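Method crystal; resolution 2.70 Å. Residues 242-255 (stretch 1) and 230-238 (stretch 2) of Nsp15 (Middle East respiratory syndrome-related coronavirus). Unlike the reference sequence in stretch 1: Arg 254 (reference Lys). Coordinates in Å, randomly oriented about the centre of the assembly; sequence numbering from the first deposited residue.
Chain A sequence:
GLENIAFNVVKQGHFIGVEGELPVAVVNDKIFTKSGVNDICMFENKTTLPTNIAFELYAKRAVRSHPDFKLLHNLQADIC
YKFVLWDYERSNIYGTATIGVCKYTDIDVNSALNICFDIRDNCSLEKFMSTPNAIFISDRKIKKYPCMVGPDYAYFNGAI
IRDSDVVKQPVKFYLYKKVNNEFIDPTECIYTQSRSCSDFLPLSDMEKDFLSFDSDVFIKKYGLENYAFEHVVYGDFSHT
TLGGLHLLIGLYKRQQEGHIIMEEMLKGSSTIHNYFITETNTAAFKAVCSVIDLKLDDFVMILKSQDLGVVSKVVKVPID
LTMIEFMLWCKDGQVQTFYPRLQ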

# COMPACT_ATOMS: atom_id res chain seq x y z
N LEU A 242 12.15 38.06 6.68
CA LEU A 242 12.16 38.54 5.30
C LEU A 242 11.04 39.59 5.05
O LEU A 242 9.86 39.28 5.15
CB LEU A 242 12.03 37.32 4.38
CG LEU A 242 12.36 37.44 2.89
CD1 LEU A 242 12.88 36.11 2.32
CD2 LEU A 242 11.17 37.96 2.10
N GLY A 243 11.43 40.83 4.72
CA GLY A 243 10.49 41.92 4.52
C GLY A 243 9.94 42.04 3.10
O GLY A 243 10.67 41.91 2.13
N GLY A 244 8.65 42.30 2.99
CA GLY A 244 8.01 42.51 1.70
C GLY A 244 8.13 41.34 0.73
O GLY A 244 7.89 40.18 1.09
N LEU A 245 8.50 41.69 -0.51
CA LEU A 245 8.65 40.75 -1.62
C LEU A 245 7.30 40.10 -1.99
O LEU A 245 7.14 38.90 -1.90
CB LEU A 245 9.73 39.71 -1.31
CG LEU A 245 10.31 38.97 -2.52
CD1 LEU A 245 11.26 39.83 -3.37
CD2 LEU A 245 11.02 37.70 -2.09
N HIS A 246 6.34 40.91 -2.43
CA HIS A 246 5.00 40.42 -2.70
C HIS A 246 4.66 40.34 -4.20
O HIS A 246 3.55 39.96 -4.59
CB HIS A 246 3.98 41.25 -1.92
CG HIS A 246 4.15 41.17 -0.43
ND1 HIS A 246 3.89 40.02 0.29
CD2 HIS A 246 4.61 42.07 0.47
CE1 HIS A 246 4.17 40.22 1.56
NE2 HIS A 246 4.60 41.46 1.70
N LEU A 247 5.64 40.65 -5.06
CA LEU A 247 5.38 40.67 -6.49
C LEU A 247 6.34 39.72 -7.16
O LEU A 247 7.51 39.70 -6.83
CB LEU A 247 5.52 42.09 -7.04
CG LEU A 247 4.96 42.26 -8.46
CD1 LEU A 247 3.44 42.30 -8.41
CD2 LEU A 247 5.51 43.51 -9.15
N LEU A 248 5.84 38.92 -8.10
CA LEU A 248 6.61 37.78 -8.58
C LEU A 248 7.88 38.19 -9.30
O LEU A 248 8.93 37.56 -9.15
CB LEU A 248 5.80 36.84 -9.46
CG LEU A 248 6.63 35.64 -9.97
CD1 LEU A 248 6.98 34.67 -8.84
CD2 LEU A 248 5.95 34.87 -11.11
N ILE A 249 7.79 39.25 -10.10
CA ILE A 249 8.97 39.69 -10.84
C ILE A 249 10.14 40.01 -9.86
O ILE A 249 11.30 39.73 -10.16
CB ILE A 249 8.64 40.87 -11.78
CG1 ILE A 249 9.85 41.23 -12.66
CG2 ILE A 249 8.16 42.08 -10.98
CD1 ILE A 249 9.52 42.21 -13.77
N GLY A 250 9.81 40.57 -8.70
CA GLY A 250 10.80 40.85 -7.67
C GLY A 250 11.38 39.58 -7.04
O GLY A 250 12.57 39.50 -6.76
N LEU A 251 10.51 38.59 -6.83
CA LEU A 251 10.95 37.29 -6.35
C LEU A 251 11.82 36.57 -7.37
O LEU A 251 12.84 35.99 -7.01
CB LEU A 251 9.74 36.40 -5.97
CG LEU A 251 10.02 34.93 -5.67
CD1 LEU A 251 11.01 34.82 -4.54
CD2 LEU A 251 8.77 34.16 -5.30
N TYR A 252 11.40 36.58 -8.63
CA TYR A 252 12.20 35.98 -9.70
C TYR A 252 13.58 36.63 -9.76
O TYR A 252 14.62 35.94 -9.74
CB TYR A 252 11.51 36.13 -11.04
CG TYR A 252 12.36 35.81 -12.24
CD1 TYR A 252 12.81 36.82 -13.07
CD2 TYR A 252 12.69 34.51 -12.56
CE1 TYR A 252 13.58 36.53 -14.17
CE2 TYR A 252 13.46 34.21 -13.67
CZ TYR A 252 13.90 35.23 -14.46
OH TYR A 252 14.66 34.96 -15.57
N LYS A 253 13.59 37.96 -9.83
CA LYS A 253 14.85 38.68 -10.01
C LYS A 253 15.77 38.28 -8.91
O LYS A 253 16.96 38.04 -9.11
CB LYS A 253 14.63 40.20 -9.94
CG LYS A 253 15.91 40.98 -9.98
CD LYS A 253 15.65 42.46 -10.14
CE LYS A 253 16.95 43.25 -10.06
NZ LYS A 253 17.56 43.15 -8.71
N ARG A 254 15.20 38.19 -7.73
CA ARG A 254 15.95 37.92 -6.55
C ARG A 254 16.56 36.54 -6.59
O ARG A 254 17.76 36.39 -6.42
CB ARG A 254 15.05 38.03 -5.33
CG ARG A 254 15.70 37.57 -4.05
CD ARG A 254 16.83 38.50 -3.68
NE ARG A 254 17.76 37.88 -2.76
CZ ARG A 254 18.86 38.47 -2.30
NH1 ARG A 254 19.17 39.71 -2.64
NH2 ARG A 254 19.64 37.79 -1.47
N GLN A 255 15.73 35.53 -6.82
CA GLN A 255 16.16 34.14 -6.63
C GLN A 255 17.13 33.66 -7.71
O GLN A 255 17.92 32.74 -7.47
CB GLN A 255 14.95 33.22 -6.52
CG GLN A 255 14.34 32.84 -7.84
CD GLN A 255 15.03 31.67 -8.46
OE1 GLN A 255 15.52 30.81 -7.76
NE2 GLN A 255 15.06 31.62 -9.78
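Stretch 2, residues 230-238: EHVVYGDFS

Stretch 2 begins in the last turn of a helix that starts earlier in the chain, residues 230-234 here, closing with a wide pi-type turn whose bond from Gly 235 N to Glu 230 O (2.9 Å) is weak. Gly 235 then breaks helical geometry with positive phi, and the chain is extended at Asp 236 and turns again at Phe 237. Stretch 1 does the reverse: a loop from Leu 242 to Leu 247, then a helix from Leu 248 to Gln 255, with Leu 247 at the N-cap position.

The two chains run antiparallel where they are joined by a single bridge, Gly 243 with Asp 236. Gly 243 N donates to Asp 236 O at 2.7 Å, and Asp 236 N returns a nearly straight bond to Gly 243 O at 3.0 Å. Beyond the bridge, the loop passes the carbonyl end of the stretch 2 helix, where oxygens left free by the ending helix can be taken up by the loop's amides: Leu 245 N donates to His 231 O at 3.2 Å, and His 246 N to Val 232 O at 3.1 Å.

The rule of this contact is that glycines make the hollows and carbonyl oxygens are often the bumps. At Gly 244, CA lies 3.2 Å from His 231 O in a CA-H...O contact; a CB there would fall 1.7 Å from that oxygen, and the positive phi favours glycine anyway. The His 231 ring lays one face over this Gly 243-Gly 244 backbone. Within the helix, Gly 250 repeats the device, its CA 3.5 Å from Val 233 O, an oxygen that a CB would strike. Gly 235 is the matching hollow in stretch 2: a CB would clash with Leu 245 CD1 and Phe 237 CZ, and its backbone angles by themselves call for glycine.

Leu 245 is the knob beside that hollow. Its CA-to-CB bond points away overall, yet the end of the side chain comes back, placing CD1 3.3 Å from Val 233 O, 4.0 Å from Gly 235 CA and 4.2 Å from Phe 237 CZ.

Phe 237, with the largest covered area, is the main bump of stretch 2. Leu 242 CD1 meets the ring edge, 3.9 Å from Phe 237 CE1, while the guanidinium of Arg 254, a residue that differs from the reference lysine, lies flat over one face. Arg 254 CZ sits 4.2 Å from the Phe 237 ring centroid, a cation-pi stack with planes 22° apart. Farther along, Leu 247 CD2 packs on Val 233 CG1 at 4.2 Å.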

# COMPACT_ATOMS: atom_id res chain seq x y z
N GLU A 230 11.62 49.25 -2.43
CA GLU A 230 12.71 48.54 -1.80
C GLU A 230 12.11 47.41 -0.97
O GLU A 230 12.43 46.23 -1.17
CB GLU A 230 13.54 49.52 -0.94
CG GLU A 230 15.06 49.55 -1.14
CD GLU A 230 15.51 49.53 -2.58
OE1 GLU A 230 15.88 50.59 -3.11
OE2 GLU A 230 15.50 48.42 -3.18
N HIS A 231 11.19 47.77 -0.08
CA HIS A 231 10.50 46.80 0.78
C HIS A 231 9.56 45.88 -0.03
O HIS A 231 9.68 44.65 0.03
CB HIS A 231 9.69 47.53 1.86
CG HIS A 231 9.13 46.62 2.92
ND1 HIS A 231 9.83 46.26 4.05
CD2 HIS A 231 7.93 46.02 3.03
CE1 HIS A 231 9.10 45.47 4.80
NE2 HIS A 231 7.93 45.31 4.21
N VAL A 232 8.67 46.48 -0.80
CA VAL A 232 7.55 45.75 -1.36
C VAL A 232 7.99 44.84 -2.52
O VAL A 232 7.67 43.66 -2.55
CB VAL A 232 6.43 46.73 -1.81
CG1 VAL A 232 5.30 45.97 -2.47
CG2 VAL A 232 5.87 47.51 -0.64
N VAL A 233 8.72 45.39 -3.46
CA VAL A 233 9.05 44.65 -4.68
C VAL A 233 10.44 44.00 -4.61
O VAL A 233 10.57 42.78 -4.76
CB VAL A 233 8.95 45.56 -5.90
CG1 VAL A 233 8.99 44.73 -7.17
CG2 VAL A 233 7.64 46.36 -5.83
N TYR A 234 11.47 44.79 -4.37
CA TYR A 234 12.83 44.25 -4.32
C TYR A 234 13.00 43.26 -3.20
O TYR A 234 13.70 42.27 -3.36
CB TYR A 234 13.83 45.36 -4.17
CG TYR A 234 13.96 46.14 -5.42
CD1 TYR A 234 14.76 45.67 -6.46
CD2 TYR A 234 13.29 47.34 -5.60
CE1 TYR A 234 14.90 46.37 -7.64
CE2 TYR A 234 13.42 48.05 -6.77
CZ TYR A 234 14.23 47.56 -7.79
OH TYR A 234 14.36 48.25 -8.96
N GLY A 235 12.33 43.53 -2.09
CA GLY A 235 12.41 42.70 -0.89
C GLY A 235 13.52 43.21 0.00
O GLY A 235 14.51 43.72 -0.48
N ASP A 236 13.31 43.09 1.31
CA ASP A 236 14.30 43.41 2.34
C ASP A 236 14.72 42.11 3.05
O ASP A 236 13.89 41.41 3.66
CB ASP A 236 13.67 44.37 3.32
CG ASP A 236 14.58 44.78 4.41
OD1 ASP A 236 15.74 44.31 4.50
OD2 ASP A 236 14.10 45.59 5.22
N PHE A 237 16.01 41.80 2.94
CA PHE A 237 16.62 40.59 3.49
C PHE A 237 17.63 40.93 4.59
O PHE A 237 18.46 40.08 4.94
CB PHE A 237 17.30 39.81 2.36
CG PHE A 237 16.44 39.70 1.13
CD1 PHE A 237 15.55 38.63 1.00
CD2 PHE A 237 16.46 40.68 0.16
CE1 PHE A 237 14.71 38.54 -0.10
CE2 PHE A 237 15.63 40.60 -0.94
CZ PHE A 237 14.75 39.53 -1.07
N SER A 238 17.54 42.15 5.15
CA SER A 238 18.42 42.59 6.25
C SER A 238 17.95 42.15 7.66
O SER A 238 18.71 42.23 8.61
CB SER A 238 18.56 44.11 6.24
OG SER A 238 17.36 44.70 6.74